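Local coordinates for protein methylglyoxal reductase (NADPH-dependent) (Candida albicans SC5314, PDB 6KWS) that probably catalyses the NADPH-dependent reduction of methylglyoxal, as an extended short-chain dehydrogenase/reductase with a Rossmann fold, at residues E54-V59 with G63-V68; Q27-V32 with Q70-A75; N106-I111 with W176-S181; A75-H80 with I249-E254; I123-A128 with F170-A175. The protein carries 1 engineered substitution. One frame throughout, in Å; residues are numbered along the deposited sequence.

Contact 1 of 5, residues E54-V59 with G63-V68; sequences EIVEDV and GAFDKV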
# COMPACT_ATOMS: atom_id res chain seq x y z
N GLU A 54 13.53 -15.46 -4.15
CA GLU A 54 14.93 -15.08 -4.29
C GLU A 54 15.24 -13.98 -3.29
O GLU A 54 14.36 -13.24 -2.87
CB GLU A 54 15.24 -14.61 -5.72
CG GLU A 54 14.95 -15.66 -6.79
CD GLU A 54 16.02 -16.78 -6.83
OE1 GLU A 54 16.00 -17.58 -7.78
OE2 GLU A 54 16.87 -16.86 -5.91
N ILE A 55 16.51 -13.87 -2.90
CA ILE A 55 16.91 -12.93 -1.86
C ILE A 55 17.46 -11.66 -2.48
O ILE A 55 18.38 -11.70 -3.30
CB ILE A 55 17.94 -13.55 -0.91
CG1 ILE A 55 17.30 -14.74 -0.20
CG2 ILE A 55 18.42 -12.50 0.07
CD1 ILE A 55 18.14 -15.31 0.84
N VAL A 56 16.91 -10.52 -2.06
CA VAL A 56 17.39 -9.19 -2.40
C VAL A 56 17.46 -8.37 -1.12
O VAL A 56 16.44 -7.86 -0.65
CB VAL A 56 16.49 -8.50 -3.44
CG1 VAL A 56 16.96 -7.07 -3.70
CG2 VAL A 56 16.43 -9.31 -4.73
N GLU A 57 18.67 -8.22 -0.56
CA GLU A 57 18.83 -7.72 0.81
C GLU A 57 18.52 -6.23 0.92
O GLU A 57 17.87 -5.81 1.88
CB GLU A 57 20.22 -8.04 1.33
CG GLU A 57 20.73 -9.37 0.79
CD GLU A 57 22.02 -9.88 1.46
OE1 GLU A 57 22.16 -9.75 2.70
OE2 GLU A 57 22.88 -10.43 0.74
N ASP A 58 18.99 -5.40 -0.02
CA ASP A 58 18.60 -3.99 -0.07
C ASP A 58 18.01 -3.70 -1.43
O ASP A 58 18.73 -3.73 -2.44
CB ASP A 58 19.77 -3.05 0.21
CG ASP A 58 19.30 -1.60 0.51
OD1 ASP A 58 18.45 -1.05 -0.25
OD2 ASP A 58 19.77 -1.01 1.52
N VAL A 59 16.71 -3.41 -1.47
CA VAL A 59 16.02 -3.36 -2.76
C VAL A 59 16.19 -2.02 -3.45
O VAL A 59 15.80 -1.88 -4.61
CB VAL A 59 14.52 -3.72 -2.63
CG1 VAL A 59 14.35 -4.99 -1.83
CG2 VAL A 59 13.73 -2.58 -2.01
N GLY A 63 21.54 -2.28 -9.06
CA GLY A 63 21.67 -3.67 -9.45
C GLY A 63 21.06 -4.69 -8.51
O GLY A 63 21.28 -5.89 -8.71
N ALA A 64 20.29 -4.26 -7.50
CA ALA A 64 19.72 -5.21 -6.54
C ALA A 64 18.94 -6.32 -7.23
O ALA A 64 18.98 -7.48 -6.80
CB ALA A 64 18.83 -4.47 -5.54
N PHE A 65 18.23 -6.00 -8.31
CA PHE A 65 17.32 -6.93 -8.96
C PHE A 65 17.88 -7.56 -10.25
O PHE A 65 17.11 -8.18 -11.00
CB PHE A 65 15.98 -6.24 -9.26
CG PHE A 65 15.14 -5.99 -8.04
CD1 PHE A 65 15.18 -4.77 -7.37
CD2 PHE A 65 14.30 -6.98 -7.55
CE1 PHE A 65 14.41 -4.54 -6.24
CE2 PHE A 65 13.53 -6.76 -6.43
CZ PHE A 65 13.59 -5.53 -5.77
N ASP A 66 19.18 -7.43 -10.52
CA ASP A 66 19.72 -7.95 -11.78
C ASP A 66 19.76 -9.47 -11.78
O ASP A 66 19.23 -10.12 -12.68
CB ASP A 66 21.12 -7.40 -12.05
CG ASP A 66 21.15 -5.90 -11.99
OD1 ASP A 66 20.23 -5.35 -11.35
OD2 ASP A 66 22.09 -5.28 -12.53
N LYS A 67 20.40 -10.04 -10.76
CA LYS A 67 20.60 -11.48 -10.72
C LYS A 67 19.26 -12.22 -10.74
O LYS A 67 19.13 -13.24 -11.43
CB LYS A 67 21.44 -11.84 -9.48
CG LYS A 67 21.28 -13.25 -8.96
CD LYS A 67 22.14 -13.46 -7.70
CE LYS A 67 22.02 -14.88 -7.15
NZ LYS A 67 22.60 -15.06 -5.80
N VAL A 68 18.25 -11.70 -10.06
CA VAL A 68 16.95 -12.35 -10.12
C VAL A 68 16.31 -12.15 -11.50
O VAL A 68 15.65 -13.06 -12.03
CB VAL A 68 16.04 -11.85 -8.98
CG1 VAL A 68 16.01 -10.34 -8.97
CG2 VAL A 68 14.64 -12.43 -9.11

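Contact 2 of 5, residues Q27-V32 with Q70-A75; sequences QVIGTV and QKHGEA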
# COMPACT_ATOMS: atom_id res chain seq x y z
N GLN A 27 2.67 -18.55 -11.52
CA GLN A 27 3.90 -18.93 -10.85
C GLN A 27 4.50 -17.67 -10.25
O GLN A 27 4.75 -16.69 -10.97
CB GLN A 27 4.87 -19.64 -11.81
CG GLN A 27 4.51 -21.12 -12.00
CD GLN A 27 5.71 -21.98 -12.37
OE1 GLN A 27 5.98 -22.23 -13.55
NE2 GLN A 27 6.44 -22.44 -11.34
N VAL A 28 4.68 -17.67 -8.94
CA VAL A 28 5.10 -16.48 -8.21
C VAL A 28 6.54 -16.66 -7.75
O VAL A 28 6.90 -17.70 -7.19
CB VAL A 28 4.18 -16.20 -7.01
CG1 VAL A 28 4.53 -14.87 -6.37
CG2 VAL A 28 2.74 -16.21 -7.49
N ILE A 29 7.35 -15.65 -8.01
CA ILE A 29 8.69 -15.55 -7.46
C ILE A 29 8.70 -14.31 -6.58
O ILE A 29 8.65 -13.18 -7.09
CB ILE A 29 9.76 -15.46 -8.54
CG1 ILE A 29 9.65 -16.64 -9.50
CG2 ILE A 29 11.15 -15.37 -7.90
CD1 ILE A 29 10.40 -16.40 -10.79
N GLY A 30 8.75 -14.51 -5.29
CA GLY A 30 8.81 -13.38 -4.39
C GLY A 30 10.24 -13.05 -4.07
O GLY A 30 11.10 -13.91 -4.05
N THR A 31 10.51 -11.77 -3.86
CA THR A 31 11.81 -11.40 -3.34
C THR A 31 11.64 -11.06 -1.87
O THR A 31 10.63 -10.46 -1.47
CB THR A 31 12.44 -10.23 -4.10
OG1 THR A 31 11.83 -8.99 -3.70
CG2 THR A 31 12.32 -10.42 -5.62
N VAL A 32 12.62 -11.46 -1.08
CA VAL A 32 12.61 -11.28 0.36
C VAL A 32 14.02 -10.89 0.75
O VAL A 32 14.96 -11.06 -0.03
CB VAL A 32 12.17 -12.55 1.11
CG1 VAL A 32 10.70 -12.81 0.86
CG2 VAL A 32 13.01 -13.74 0.67
N GLN A 70 17.95 -11.86 -14.37
CA GLN A 70 18.65 -12.70 -15.34
C GLN A 70 18.30 -14.18 -15.16
O GLN A 70 18.04 -14.88 -16.14
CB GLN A 70 20.16 -12.49 -15.23
CG GLN A 70 20.64 -11.15 -15.73
CD GLN A 70 21.89 -10.72 -15.01
OE1 GLN A 70 22.52 -11.52 -14.32
NE2 GLN A 70 22.22 -9.43 -15.12
N LYS A 71 18.29 -14.66 -13.92
CA LYS A 71 17.97 -16.07 -13.68
C LYS A 71 16.55 -16.44 -14.09
O LYS A 71 16.28 -17.63 -14.32
CB LYS A 71 18.14 -16.41 -12.22
CG LYS A 71 19.53 -16.62 -11.83
CD LYS A 71 19.57 -16.98 -10.36
CE LYS A 71 20.94 -16.66 -9.82
NZ LYS A 71 21.92 -16.37 -10.92
N HIS A 72 15.62 -15.48 -14.14
CA HIS A 72 14.23 -15.83 -14.42
C HIS A 72 13.69 -15.06 -15.63
O HIS A 72 12.74 -14.28 -15.52
CB HIS A 72 13.35 -15.57 -13.20
CG HIS A 72 13.69 -16.43 -12.03
ND1 HIS A 72 13.12 -17.68 -11.84
CD2 HIS A 72 14.55 -16.25 -11.00
CE1 HIS A 72 13.61 -18.21 -10.74
NE2 HIS A 72 14.49 -17.37 -10.21
N GLY A 73 14.29 -15.30 -16.79
CA GLY A 73 13.91 -14.60 -18.01
C GLY A 73 12.52 -14.92 -18.51
O GLY A 73 12.10 -14.31 -19.50
N GLU A 74 11.80 -15.84 -17.87
CA GLU A 74 10.44 -16.15 -18.27
C GLU A 74 9.40 -15.29 -17.55
O GLU A 74 8.20 -15.44 -17.81
CB GLU A 74 10.14 -17.65 -18.04
CG GLU A 74 10.05 -18.18 -16.59
CD GLU A 74 11.33 -18.01 -15.76
OE1 GLU A 74 11.25 -18.12 -14.50
OE2 GLU A 74 12.41 -17.79 -16.35
N ALA A 75 9.84 -14.39 -16.66
CA ALA A 75 8.91 -13.50 -15.97
C ALA A 75 8.33 -12.47 -16.94
O ALA A 75 9.07 -11.79 -17.66
CB ALA A 75 9.63 -12.80 -14.82

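Contact 3 of 5, residues N106-I111 with W176-S181; sequences NVLQAI and WDFIKS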
# COMPACT_ATOMS: atom_id res chain seq x y z
N ASN A 106 16.90 2.76 -9.71
CA ASN A 106 17.67 1.52 -9.76
C ASN A 106 16.80 0.32 -10.12
O ASN A 106 17.20 -0.54 -10.93
CB ASN A 106 18.38 1.29 -8.43
CG ASN A 106 19.51 2.29 -8.17
OD1 ASN A 106 20.10 2.84 -9.10
ND2 ASN A 106 19.80 2.52 -6.89
N VAL A 107 15.59 0.23 -9.54
CA VAL A 107 14.70 -0.90 -9.83
C VAL A 107 14.32 -0.91 -11.30
O VAL A 107 14.44 -1.94 -11.98
CB VAL A 107 13.45 -0.84 -8.92
CG1 VAL A 107 12.45 -1.92 -9.28
CG2 VAL A 107 13.83 -0.94 -7.46
N LEU A 108 13.84 0.23 -11.81
CA LEU A 108 13.44 0.30 -13.21
C LEU A 108 14.63 0.11 -14.15
O LEU A 108 14.49 -0.48 -15.23
CB LEU A 108 12.75 1.62 -13.49
CG LEU A 108 11.40 1.78 -12.82
CD1 LEU A 108 10.98 3.21 -12.98
CD2 LEU A 108 10.36 0.82 -13.42
N GLN A 109 15.81 0.61 -13.75
CA GLN A 109 16.99 0.38 -14.57
C GLN A 109 17.29 -1.12 -14.71
O GLN A 109 17.56 -1.60 -15.82
CB GLN A 109 18.20 1.12 -13.99
CG GLN A 109 19.41 1.06 -14.91
CD GLN A 109 19.36 2.13 -15.99
OE1 GLN A 109 19.10 3.30 -15.70
NE2 GLN A 109 19.56 1.73 -17.25
N ALA A 110 17.21 -1.88 -13.61
CA ALA A 110 17.42 -3.32 -13.73
C ALA A 110 16.40 -3.94 -14.68
O ALA A 110 16.75 -4.77 -15.52
CB ALA A 110 17.36 -3.99 -12.36
N ILE A 111 15.14 -3.54 -14.57
CA ILE A 111 14.16 -4.09 -15.49
C ILE A 111 14.48 -3.65 -16.91
O ILE A 111 14.28 -4.41 -17.87
CB ILE A 111 12.74 -3.68 -15.06
CG1 ILE A 111 12.48 -4.17 -13.63
CG2 ILE A 111 11.68 -4.21 -16.04
CD1 ILE A 111 11.29 -3.53 -12.95
N TRP A 176 7.69 7.72 -13.48
CA TRP A 176 7.15 8.22 -14.74
C TRP A 176 8.23 8.93 -15.54
O TRP A 176 8.27 8.81 -16.78
CB TRP A 176 5.96 9.15 -14.51
CG TRP A 176 4.77 8.45 -13.95
CD1 TRP A 176 4.24 8.64 -12.72
CD2 TRP A 176 3.98 7.45 -14.59
NE1 TRP A 176 3.15 7.82 -12.55
CE2 TRP A 176 2.97 7.08 -13.68
CE3 TRP A 176 4.02 6.82 -15.84
CZ2 TRP A 176 2.01 6.11 -13.98
CZ3 TRP A 176 3.06 5.87 -16.14
CH2 TRP A 176 2.07 5.52 -15.22
N ASP A 177 9.11 9.67 -14.86
CA ASP A 177 10.27 10.23 -15.55
C ASP A 177 11.03 9.13 -16.27
O ASP A 177 11.45 9.31 -17.42
CB ASP A 177 11.19 10.98 -14.59
CG ASP A 177 10.63 12.31 -14.15
OD1 ASP A 177 11.28 12.99 -13.31
OD2 ASP A 177 9.52 12.68 -14.62
N PHE A 178 11.20 7.97 -15.63
CA PHE A 178 12.05 6.95 -16.23
C PHE A 178 11.47 6.48 -17.54
O PHE A 178 12.17 6.43 -18.56
CB PHE A 178 12.24 5.78 -15.28
CG PHE A 178 13.15 4.72 -15.83
CD1 PHE A 178 12.69 3.78 -16.74
CD2 PHE A 178 14.48 4.68 -15.45
CE1 PHE A 178 13.54 2.82 -17.26
CE2 PHE A 178 15.34 3.72 -15.97
CZ PHE A 178 14.86 2.79 -16.88
N ILE A 179 10.19 6.11 -17.55
CA ILE A 179 9.66 5.52 -18.77
C ILE A 179 9.41 6.60 -19.82
O ILE A 179 9.46 6.32 -21.02
CB ILE A 179 8.39 4.71 -18.48
CG1 ILE A 179 7.32 5.62 -17.92
CG2 ILE A 179 8.71 3.59 -17.49
CD1 ILE A 179 6.00 5.50 -18.62
N LYS A 180 9.15 7.84 -19.41
CA LYS A 180 8.95 8.87 -20.43
C LYS A 180 10.28 9.41 -20.96
O LYS A 180 10.34 9.86 -22.11
CB LYS A 180 8.07 9.99 -19.88
CG LYS A 180 6.58 9.68 -19.98
CD LYS A 180 5.79 10.31 -18.84
CE LYS A 180 4.35 9.83 -18.80
NZ LYS A 180 3.81 9.72 -20.18
N SER A 181 11.35 9.33 -20.17
CA SER A 181 12.64 9.90 -20.55
C SER A 181 13.57 8.90 -21.22
O SER A 181 14.43 9.31 -22.01
CB SER A 181 13.33 10.49 -19.31
OG SER A 181 14.73 10.38 -19.36

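Contact 4 of 5, residues A75-H80 with I249-E254; sequences AKVFLH and IAFENE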
# COMPACT_ATOMS: atom_id res chain seq x y z
N ALA A 75 9.84 -14.39 -16.66
CA ALA A 75 8.91 -13.50 -15.97
C ALA A 75 8.33 -12.47 -16.94
O ALA A 75 9.07 -11.79 -17.66
CB ALA A 75 9.63 -12.80 -14.82
N LYS A 76 7.01 -12.35 -16.95
CA LYS A 76 6.31 -11.38 -17.78
C LYS A 76 5.86 -10.15 -17.01
O LYS A 76 5.66 -9.09 -17.63
CB LYS A 76 5.09 -12.03 -18.43
CG LYS A 76 5.43 -13.25 -19.27
CD LYS A 76 5.25 -12.95 -20.75
CE LYS A 76 5.83 -14.05 -21.64
NZ LYS A 76 4.77 -14.84 -22.32
N VAL A 77 5.68 -10.26 -15.70
CA VAL A 77 5.14 -9.18 -14.88
C VAL A 77 6.09 -8.95 -13.71
O VAL A 77 6.58 -9.91 -13.11
CB VAL A 77 3.73 -9.52 -14.36
CG1 VAL A 77 3.27 -8.45 -13.40
CG2 VAL A 77 2.75 -9.65 -15.49
N PHE A 78 6.33 -7.69 -13.39
CA PHE A 78 7.08 -7.33 -12.19
C PHE A 78 6.19 -6.44 -11.32
O PHE A 78 5.96 -5.27 -11.65
CB PHE A 78 8.38 -6.63 -12.55
CG PHE A 78 9.31 -6.40 -11.36
CD1 PHE A 78 9.05 -5.40 -10.44
CD2 PHE A 78 10.46 -7.17 -11.20
CE1 PHE A 78 9.90 -5.18 -9.37
CE2 PHE A 78 11.32 -6.94 -10.14
CZ PHE A 78 11.04 -5.95 -9.23
N LEU A 79 5.72 -6.99 -10.20
CA LEU A 79 4.97 -6.25 -9.19
C LEU A 79 5.93 -5.73 -8.13
O LEU A 79 6.48 -6.52 -7.35
CB LEU A 79 3.90 -7.12 -8.55
CG LEU A 79 2.89 -7.77 -9.48
CD1 LEU A 79 1.90 -8.56 -8.68
CD2 LEU A 79 2.20 -6.70 -10.26
N HIS A 80 6.12 -4.43 -8.08
CA HIS A 80 7.09 -3.82 -7.17
C HIS A 80 6.32 -3.34 -5.94
O HIS A 80 5.61 -2.33 -5.99
CB HIS A 80 7.83 -2.70 -7.88
CG HIS A 80 8.89 -2.05 -7.05
ND1 HIS A 80 9.70 -2.74 -6.18
CD2 HIS A 80 9.29 -0.75 -6.98
CE1 HIS A 80 10.54 -1.91 -5.60
NE2 HIS A 80 10.31 -0.69 -6.06
N ILE A 249 -5.47 -6.84 -10.99
CA ILE A 249 -6.23 -6.32 -12.12
C ILE A 249 -5.37 -5.35 -12.93
O ILE A 249 -5.56 -5.22 -14.14
CB ILE A 249 -7.55 -5.65 -11.65
CG1 ILE A 249 -8.37 -6.58 -10.75
CG2 ILE A 249 -8.39 -5.21 -12.84
CD1 ILE A 249 -8.86 -7.82 -11.45
N ALA A 250 -4.37 -4.74 -12.30
CA ALA A 250 -3.60 -3.69 -12.95
C ALA A 250 -2.78 -4.21 -14.12
O ALA A 250 -2.51 -3.45 -15.06
CB ALA A 250 -2.69 -2.99 -11.95
N PHE A 251 -2.34 -5.48 -14.09
CA PHE A 251 -1.65 -6.03 -15.25
C PHE A 251 -2.49 -7.00 -16.07
O PHE A 251 -2.13 -7.29 -17.21
CB PHE A 251 -0.33 -6.69 -14.83
CG PHE A 251 -0.49 -7.99 -14.09
CD1 PHE A 251 -0.76 -9.18 -14.77
CD2 PHE A 251 -0.34 -8.04 -12.72
CE1 PHE A 251 -0.90 -10.38 -14.09
CE2 PHE A 251 -0.49 -9.23 -12.04
CZ PHE A 251 -0.76 -10.41 -12.73
N GLU A 252 -3.60 -7.51 -15.53
CA GLU A 252 -4.43 -8.43 -16.30
C GLU A 252 -5.37 -7.69 -17.25
O GLU A 252 -5.69 -8.19 -18.33
CB GLU A 252 -5.27 -9.30 -15.37
CG GLU A 252 -4.51 -10.35 -14.58
CD GLU A 252 -5.46 -11.29 -13.83
OE1 GLU A 252 -6.52 -10.81 -13.34
OE2 GLU A 252 -5.16 -12.50 -13.72
N ASN A 253 -5.83 -6.51 -16.85
CA ASN A 253 -6.62 -5.65 -17.71
C ASN A 253 -5.68 -4.77 -18.54
O ASN A 253 -4.79 -4.11 -18.00
CB ASN A 253 -7.56 -4.80 -16.86
CG ASN A 253 -8.36 -3.83 -17.67
OD1 ASN A 253 -8.24 -3.77 -18.90
ND2 ASN A 253 -9.21 -3.06 -17.00
N GLU A 254 -5.90 -4.76 -19.85
CA GLU A 254 -5.03 -3.99 -20.73
C GLU A 254 -5.25 -2.49 -20.57
O GLU A 254 -4.30 -1.71 -20.69
CB GLU A 254 -5.23 -4.42 -22.19
CG GLU A 254 -5.25 -5.95 -22.45
CD GLU A 254 -6.58 -6.65 -22.02
OE1 GLU A 254 -6.52 -7.67 -21.29
OE2 GLU A 254 -7.68 -6.18 -22.41

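Contact 5 of 5, residues I123-A128 with F170-A175; sequences ITSSYA and FAEKAA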
# COMPACT_ATOMS: atom_id res chain seq x y z
N ILE A 123 3.74 -0.68 -9.68
CA ILE A 123 4.42 -0.12 -8.52
C ILE A 123 3.38 0.38 -7.53
O ILE A 123 2.41 1.03 -7.91
CB ILE A 123 5.37 1.03 -8.91
CG1 ILE A 123 6.51 0.51 -9.76
CG2 ILE A 123 5.92 1.69 -7.66
CD1 ILE A 123 7.47 1.58 -10.17
N THR A 124 3.61 0.10 -6.25
CA THR A 124 2.75 0.66 -5.22
C THR A 124 3.18 2.08 -4.94
O THR A 124 4.31 2.31 -4.50
CB THR A 124 2.82 -0.15 -3.93
OG1 THR A 124 2.82 -1.54 -4.26
CG2 THR A 124 1.61 0.17 -3.07
N SER A 125 2.28 3.02 -5.17
CA SER A 125 2.56 4.38 -4.76
C SER A 125 1.65 4.70 -3.57
O SER A 125 1.52 3.87 -2.66
CB SER A 125 2.37 5.34 -5.94
OG SER A 125 2.85 6.63 -5.61
N SER A 126 1.01 5.87 -3.56
CA SER A 126 0.24 6.28 -2.40
C SER A 126 -0.64 7.45 -2.79
O SER A 126 -0.27 8.27 -3.64
CB SER A 126 1.14 6.68 -1.23
OG SER A 126 0.41 7.45 -0.28
N TYR A 127 -1.82 7.51 -2.16
CA TYR A 127 -2.64 8.71 -2.24
C TYR A 127 -1.82 9.95 -1.91
O TYR A 127 -2.10 11.04 -2.41
CB TYR A 127 -3.83 8.56 -1.28
CG TYR A 127 -4.79 9.74 -1.26
CD1 TYR A 127 -5.43 10.16 -2.43
CD2 TYR A 127 -5.04 10.43 -0.08
CE1 TYR A 127 -6.30 11.23 -2.42
CE2 TYR A 127 -5.92 11.51 -0.05
CZ TYR A 127 -6.55 11.90 -1.22
OH TYR A 127 -7.42 12.97 -1.20
N ALA A 128 -0.79 9.80 -1.07
CA ALA A 128 0.06 10.93 -0.74
C ALA A 128 0.75 11.52 -1.95
O ALA A 128 1.16 12.68 -1.90
CB ALA A 128 1.11 10.51 0.29
N PHE A 170 7.90 11.98 -4.80
CA PHE A 170 9.10 12.03 -5.64
C PHE A 170 9.47 10.65 -6.16
O PHE A 170 9.91 10.52 -7.30
CB PHE A 170 10.26 12.71 -4.90
CG PHE A 170 10.04 14.18 -4.74
CD1 PHE A 170 10.04 15.02 -5.86
CD2 PHE A 170 9.74 14.72 -3.49
CE1 PHE A 170 9.80 16.39 -5.74
CE2 PHE A 170 9.48 16.10 -3.36
CZ PHE A 170 9.52 16.93 -4.49
N ALA A 171 9.24 9.60 -5.36
CA ALA A 171 9.44 8.23 -5.85
C ALA A 171 8.59 7.94 -7.08
O ALA A 171 9.07 7.36 -8.05
CB ALA A 171 9.12 7.21 -4.75
N GLU A 172 7.31 8.35 -7.06
CA GLU A 172 6.46 8.10 -8.22
C GLU A 172 6.82 9.03 -9.37
O GLU A 172 6.77 8.61 -10.54
CB GLU A 172 4.98 8.25 -7.85
CG GLU A 172 4.07 7.38 -8.74
CD GLU A 172 2.62 7.86 -8.81
OE1 GLU A 172 2.04 7.84 -9.92
OE2 GLU A 172 2.05 8.25 -7.76
N LYS A 173 7.14 10.29 -9.07
CA LYS A 173 7.59 11.21 -10.11
C LYS A 173 8.78 10.60 -10.84
O LYS A 173 8.89 10.69 -12.07
CB LYS A 173 7.94 12.56 -9.50
CG LYS A 173 7.91 13.74 -10.43
CD LYS A 173 9.27 14.13 -10.90
CE LYS A 173 9.31 15.45 -11.43
NZ LYS A 173 8.69 16.35 -10.56
N ALA A 174 9.64 9.90 -10.11
CA ALA A 174 10.84 9.33 -10.70
C ALA A 174 10.50 8.17 -11.64
O ALA A 174 11.15 8.01 -12.69
CB ALA A 174 11.79 8.88 -9.59
N ALA A 175 9.51 7.35 -11.29
CA ALA A 175 9.12 6.24 -12.15
C ALA A 175 8.59 6.73 -13.49
O ALA A 175 8.96 6.20 -14.54
CB ALA A 175 8.08 5.37 -11.46

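Contact 1 of 5, residues E54-V59 with G63-V68
The turn that leaves edge strand 51-55 of the Rossmann fold, carrying the NADPH-binding residues Asp58 and Val59, is closed here against the start of helix 66-71, with Val56 meeting Ala64 and Val59 meeting Phe65. Val56 sits in the middle and uses both of its methyls. Val56 CG1 lies anti to the backbone N (chi1 175°), which drops it 3.7 Å from Ala64 CB and also over the rim of one face of the Phe65 ring. Val56 CG2, anti to the carbonyl carbon, reaches Phe65 CE2 at 4.2 Å and, more loosely, Val68 CG1 at 4.4 Å. Further back along the strand, the aliphatic part of Glu54 lies alongside Val68, with Glu54 CG resting 4.0 Å from Val68 CG2. Phe65 holds the N-cap position of the helix, and its ring reaches back to the side chain of Val59. Around the ring, Phe78 packs edge-to-face, and Val107 and Ala110 of helix 92-114 and Thr31 of strand 27-32 touch it. Mostly apolar packing thus backs the turn that holds the NADPH-binding Val59. At the end of the ring, Val59 CB lies 3.7 Å from Phe65 CE1, while the carbonyl oxygen of Val59 sits at the ring edge, near its plane, 3.4 Å from the same CE1.

Contact 2 of 5, residues Q27-V32 with Q70-A75
Ile29 CG1 and His72 CG both lie anti to the carbonyl carbon (chi1 -55° and -65°), and the two side chains meet obliquely between strand 27-32 of the Rossmann sheet and the turn that follows helix 66-71. The extended tail of Ile29 carries CD1 over one face of the imidazole, where it lies 3.5 Å from His72 CG and 3.7 Å from His72 CE1. CG1 stands above the same ring but offset toward its rim. His72 is the first residue to depart from helical geometry, and it opens a type I beta turn to Ala75, closed by the bond from Ala75 N to His72 O (3.1 Å). That turn swings the chain from the helix into the next strand, 75-80, and brings Glu74 round beside the histidine. The imidazole is held at both nitrogens: NE2 bonds to Glu54 OE1 on the neighbouring strand 51-55, and ND1 bonds to Glu74. Two carboxylates would be expected to make the ring more basic. They also fix its rotation, so that its face stays turned to the isoleucine. The bond from His72 ND1 to Glu74 OE1 is 3.3 Å long, lies 4° out of the ring plane and uses the syn lone pair of the oxygen.

Contact 3 of 5, residues N106-I111 with W176-S181
Phe178 lays one face of its ring flat against the base of the Leu108 side chain. Leu108 CB stands 3.8 Å from the centroid of the Phe178 ring and only 7° off its normal, a well-centred CH-pi contact. Beyond CB the leucine lies antiparallel to the phenylalanine, so that Leu108 CD1 comes to 3.7 Å from Phe178 CB. Phe178 reaches this far because its CG is anti to the backbone N (chi1 -178°), which sends the ring straight out from its own helix onto the other. The far end of the ring arrives at backbone, with Phe178 CZ 3.7 Å from Leu108 O. Gln109 closes the edge: its OE1 lies in the ring plane, 3.8 Å from Phe178 CE2, and faces the weakly positive rim of hydrogens; the amide plane is turned 76° from the ring. The NE2 of the same amide makes a weak hydrogen bond to Asn113 OD1, one turn further along. Leu108 CD1 also touches Ala175, one turn earlier in helix 160-181. Val107 and Ile111 pack on Phe78, so helix 92-114 lies on the sheet as well as on its neighbour. Two helices side by side on one face of the sheet, joined here by one phenylalanine laid on a leucine, are what the helical layer of a Rossmann fold looks like.

Contact 4 of 5, residues A75-H80 with I249-E254
This is a buried, wholly apolar strand-to-helix contact within the Rossmann fold: Val77 and Leu79 of strand 75-80, inside the sheet, meet Phe251 in the last turn of helix 240-252. The helix packs on the face of the sheet away from Phe78, whose side chain points to the other side. Phe251 has CG between its backbone N and carbonyl carbon (chi1 72°), and this stands the ring up between helix and strand. Val77 straddles it from one face. Val77 CG1 sits 4.0 Å from the centroid of the Phe251 ring and 22° off the normal, a CH-pi contact, while Val77 CG2 is 3.6 Å from Phe251 CD1. Leu21 of helix 12-23 touches both Phe251 and Leu79, joining the first helix of the nucleotide-binding fold to the same core. Like the valine, Leu79 crosses the phenylalanine at about a right angle, with Leu79 CD2 3.8 Å from Phe251 CD2 and Leu79 CD1 4.2 Å from Phe251 CE2.

Contact 5 of 5, residues I123-A128 with F170-A175
Ser125 OG donates a 2.8 Å hydrogen bond to Glu172 OE2, tying the loop after strand 120-124 to the middle of helix 160-181. The hydroxyl does not come in the plane of the carboxylate but from above it, 36° out. A chi1 of -170° points Ser125 OG at the helix, and Glu172 stretches out in an extended chain to meet it. The second oxygen, OE1, is taken by Arg260 in a salt bridge and by Trp176 NE1, one helical turn on, so both carboxylate oxygens have partners. Two residues earlier, on the strand, the contact turns apolar, and Ile123 CD1 touches Ala175 CB at 4.0 Å. Next along the loop, Ser126 forms an ST turn, with Ser126 OG accepting from Ala128 N at 2.8 Å. Helix 160-181 also carries Lys168, which binds NADPH and is probably the lysine of the YxxxK motif of short-chain dehydrogenases/reductases. The side chain of Ser125 is about 5 Å from that of Lys168. A buried carboxylate paired with an arginine and given two further donors is probably ionised, and its bond to Ser125 links the position of the loop to that of the helix bearing this cofactor-binding lysine.

Overall arrangement
From the N terminus, contact 2 opens first, on strand 27-32, and closes at 70-75; contact 1, the short turn from 54-59 to 63-68, is nested inside it, and the two touch along neighbouring strands 51-55 and 27-32. At Ala75, which contacts 2 and 4 share, the longest loop opens and runs to 249-254. Within it contact 3 joins helices 92-114 and 160-181, and contact 5 lies nested again inside contact 3, using the same second helix. None cross. Contact 4 lies on one face of the sheet, contact 3 on the other, and contacts 1, 3 and 4 meet around strand 75-80.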